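Local atomic coordinates of PGRP domain of peptidoglycan recognition protein 3 (Branchiostoma belcheri tsingtauense, PDB entry 4ZXM), a protein that probably recognises peptidoglycan and, as an N-acetylmuramoyl-L-alanine amidase, cleaves the bond between its glycan strand and stem peptide. Residues Tyr157-Gly162 with Val167-Gly172. Numbering follows the deposited sequence.
Sequences YNFLVG and VYEGRG
The antiparallel β-hairpin of strands 159-161 and 167-169, inside the mixed sheet of the amidase domain, is joined at L160 and Y168 by a hydrogen-bonded pair: L160 N reaches Y168 O at 2.8 Å and Y168 N reaches L160 O at 2.7 Å. Past E169 the second segment turns. N158 O accepts hydrogen bonds from G172 N at 2.8 Å, in its carbonyl plane on a lone pair, and from G170 N, which sits 44° above that plane; R171 N donates to Y157 O. F159, its CG anti to the carbonyl carbon (chi1 -68°), lays its ring obliquely beside this turn, with CZ 3.6 Å from G172 CA and CD1 4.0 Å from V167 CG1. Replacing F159 by an alanine would probably open a gap between V167 and G172 and take from L212 of helix 203-219 and from W173 the ring they rest on. On the opposite face from F159, L160 and Y168 meet through their CB atoms and pack on helix 132-149, while the Y168 hydroxyl is hydrogen-bonded to D164. With helices covering both faces, this hairpin belongs to the α/β fold of PGRP and related amidase domains, built round a central mixed sheet.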
ATOM      1  N   TYR A 157       2.022  -6.260   0.739  1.00 43.63           N
ATOM      2  CA  TYR A 157       1.720  -4.904   1.172  1.00 42.75           C
ATOM      3  C   TYR A 157       0.715  -4.863   2.315  1.00 39.68           C
ATOM      4  O   TYR A 157      -0.189  -5.688   2.398  1.00 37.59           O
ATOM      5  CB  TYR A 157       1.158  -4.112   0.004  1.00 43.45           C
ATOM      6  CG  TYR A 157       2.050  -4.134  -1.201  1.00 45.87           C
ATOM      7  CD1 TYR A 157       3.282  -3.484  -1.182  1.00 48.12           C
ATOM      8  CD2 TYR A 157       1.668  -4.796  -2.368  1.00 47.29           C
ATOM      9  CE1 TYR A 157       4.113  -3.487  -2.289  1.00 48.10           C
ATOM     10  CE2 TYR A 157       2.492  -4.805  -3.484  1.00 47.66           C
ATOM     11  CZ  TYR A 157       3.714  -4.152  -3.433  1.00 48.07           C
ATOM     12  OH  TYR A 157       4.540  -4.146  -4.524  1.00 49.65           O
ATOM     13  N   ASN A 158       0.871  -3.865   3.170  1.00 38.11           N
ATOM     14  CA  ASN A 158      -0.023  -3.676   4.289  1.00 37.93           C
ATOM     15  C   ASN A 158      -1.381  -3.275   3.772  1.00 37.88           C
ATOM     16  O   ASN A 158      -2.398  -3.755   4.269  1.00 37.35           O
ATOM     17  CB  ASN A 158       0.498  -2.594   5.217  1.00 38.27           C
ATOM     18  CG  ASN A 158       1.719  -3.028   5.969  1.00 39.40           C
ATOM     19  OD1 ASN A 158       1.619  -3.491   7.094  1.00 41.92           O
ATOM     20  ND2 ASN A 158       2.881  -2.897   5.357  1.00 40.73           N
ATOM     21  N   PHE A 159      -1.381  -2.398   2.770  1.00 37.68           N
ATOM     22  CA  PHE A 159      -2.603  -1.884   2.179  1.00 39.55           C
ATOM     23  C   PHE A 159      -2.454  -1.648   0.678  1.00 40.96           C
ATOM     24  O   PHE A 159      -1.363  -1.336   0.202  1.00 41.98           O
ATOM     25  CB  PHE A 159      -2.974  -0.559   2.842  1.00 41.20           C
ATOM     26  CG  PHE A 159      -3.404  -0.695   4.279  1.00 42.58           C
ATOM     27  CD1 PHE A 159      -4.705  -1.068   4.594  1.00 41.85           C
ATOM     28  CD2 PHE A 159      -2.510  -0.439   5.321  1.00 42.79           C
ATOM     29  CE1 PHE A 159      -5.104  -1.189   5.913  1.00 42.21           C
ATOM     30  CE2 PHE A 159      -2.907  -0.561   6.642  1.00 42.49           C
ATOM     31  CZ  PHE A 159      -4.208  -0.933   6.938  1.00 42.11           C
ATOM     32  N   LEU A 160      -3.559  -1.781  -0.056  1.00 41.84           N
ATOM     33  CA  LEU A 160      -3.594  -1.452  -1.481  1.00 43.24           C
ATOM     34  C   LEU A 160      -4.672  -0.435  -1.806  1.00 44.28           C
ATOM     35  O   LEU A 160      -5.711  -0.395  -1.161  1.00 45.44           O
ATOM     36  CB  LEU A 160      -3.829  -2.696  -2.324  1.00 43.74           C
ATOM     37  CG  LEU A 160      -2.725  -3.739  -2.210  1.00 45.88           C
ATOM     38  CD1 LEU A 160      -3.120  -4.815  -1.208  1.00 47.63           C
ATOM     39  CD2 LEU A 160      -2.427  -4.365  -3.563  1.00 46.48           C
ATOM     40  N   VAL A 161      -4.423   0.368  -2.834  1.00 46.40           N
ATOM     41  CA  VAL A 161      -5.344   1.422  -3.228  1.00 47.88           C
ATOM     42  C   VAL A 161      -5.729   1.250  -4.687  1.00 48.47           C
ATOM     43  O   VAL A 161      -4.865   1.123  -5.552  1.00 50.01           O
ATOM     44  CB  VAL A 161      -4.709   2.805  -3.026  1.00 49.27           C
ATOM     45  CG1 VAL A 161      -5.712   3.902  -3.338  1.00 51.52           C
ATOM     46  CG2 VAL A 161      -4.216   2.950  -1.595  1.00 49.80           C
ATOM     47  N   GLY A 162      -7.031   1.241  -4.950  1.00 49.55           N
ATOM     48  CA  GLY A 162      -7.548   1.105  -6.307  1.00 50.52           C
ATOM     49  C   GLY A 162      -7.883   2.451  -6.918  1.00 51.04           C
ATOM     50  O   GLY A 162      -8.096   3.434  -6.200  1.00 50.54           O
ATOM     51  N   VAL A 167      -9.740   1.514  -0.460  1.00 44.53           N
ATOM     52  CA  VAL A 167      -8.562   0.958   0.179  1.00 43.61           C
ATOM     53  C   VAL A 167      -8.847  -0.495   0.506  1.00 43.65           C
ATOM     54  O   VAL A 167      -9.941  -0.837   0.952  1.00 44.44           O
ATOM     55  CB  VAL A 167      -8.208   1.726   1.462  1.00 43.80           C
ATOM     56  CG1 VAL A 167      -7.064   1.054   2.207  1.00 44.03           C
ATOM     57  CG2 VAL A 167      -7.847   3.159   1.117  1.00 43.88           C
ATOM     58  N   TYR A 168      -7.849  -1.339   0.271  1.00 44.60           N
ATOM     59  CA  TYR A 168      -7.958  -2.771   0.479  1.00 44.90           C
ATOM     60  C   TYR A 168      -6.919  -3.195   1.498  1.00 47.10           C
ATOM     61  O   TYR A 168      -5.756  -2.806   1.411  1.00 49.06           O
ATOM     62  CB  TYR A 168      -7.738  -3.506  -0.846  1.00 44.79           C
ATOM     63  CG  TYR A 168      -8.814  -3.203  -1.854  1.00 44.42           C
ATOM     64  CD1 TYR A 168      -8.776  -2.032  -2.596  1.00 44.49           C
ATOM     65  CD2 TYR A 168      -9.890  -4.072  -2.041  1.00 43.82           C
ATOM     66  CE1 TYR A 168      -9.770  -1.731  -3.506  1.00 46.13           C
ATOM     67  CE2 TYR A 168     -10.891  -3.779  -2.950  1.00 44.19           C
ATOM     68  CZ  TYR A 168     -10.827  -2.607  -3.681  1.00 45.00           C
ATOM     69  OH  TYR A 168     -11.811  -2.289  -4.584  1.00 43.55           O
ATOM     70  N   GLU A 169      -7.345  -3.996   2.464  1.00 48.08           N
ATOM     71  CA  GLU A 169      -6.479  -4.450   3.532  1.00 49.30           C
ATOM     72  C   GLU A 169      -5.654  -5.614   3.029  1.00 48.30           C
ATOM     73  O   GLU A 169      -6.191  -6.540   2.425  1.00 50.10           O
ATOM     74  CB  GLU A 169      -7.337  -4.892   4.715  1.00 53.79           C
ATOM     75  CG  GLU A 169      -6.567  -5.261   5.972  1.00 57.82           C
ATOM     76  CD  GLU A 169      -7.304  -6.269   6.846  1.00 61.82           C
ATOM     77  OE1 GLU A 169      -8.530  -6.471   6.661  1.00 61.56           O
ATOM     78  OE2 GLU A 169      -6.646  -6.874   7.721  1.00 68.20           O
ATOM     79  N   GLY A 170      -4.347  -5.560   3.262  1.00 47.85           N
ATOM     80  CA  GLY A 170      -3.472  -6.698   3.023  1.00 47.15           C
ATOM     81  C   GLY A 170      -3.044  -7.236   4.369  1.00 46.89           C
ATOM     82  O   GLY A 170      -3.819  -7.903   5.056  1.00 48.41           O
ATOM     83  N   ARG A 171      -1.819  -6.910   4.762  1.00 46.45           N
ATOM     84  CA  ARG A 171      -1.310  -7.272   6.080  1.00 46.54           C
ATOM     85  C   ARG A 171      -1.836  -6.312   7.146  1.00 44.59           C
ATOM     86  O   ARG A 171      -1.786  -6.609   8.333  1.00 43.45           O
ATOM     87  CB  ARG A 171       0.216  -7.289   6.065  1.00 47.63           C
ATOM     88  CG  ARG A 171       0.767  -8.111   4.909  1.00 48.54           C
ATOM     89  CD  ARG A 171       2.174  -8.633   5.157  1.00 48.93           C
ATOM     90  NE  ARG A 171       2.537  -9.677   4.192  1.00 48.68           N
ATOM     91  CZ  ARG A 171       3.716 -10.298   4.141  1.00 48.43           C
ATOM     92  NH1 ARG A 171       4.684  -9.992   4.998  1.00 48.32           N
ATOM     93  NH2 ARG A 171       3.932 -11.233   3.223  1.00 48.13           N
ATOM     94  N   GLY A 172      -2.353  -5.167   6.716  1.00 42.76           N
ATOM     95  CA  GLY A 172      -2.999  -4.243   7.623  1.00 41.65           C
ATOM     96  C   GLY A 172      -2.014  -3.543   8.532  1.00 42.33           C
ATOM     97  O   GLY A 172      -0.813  -3.511   8.274  1.00 41.31           O
TER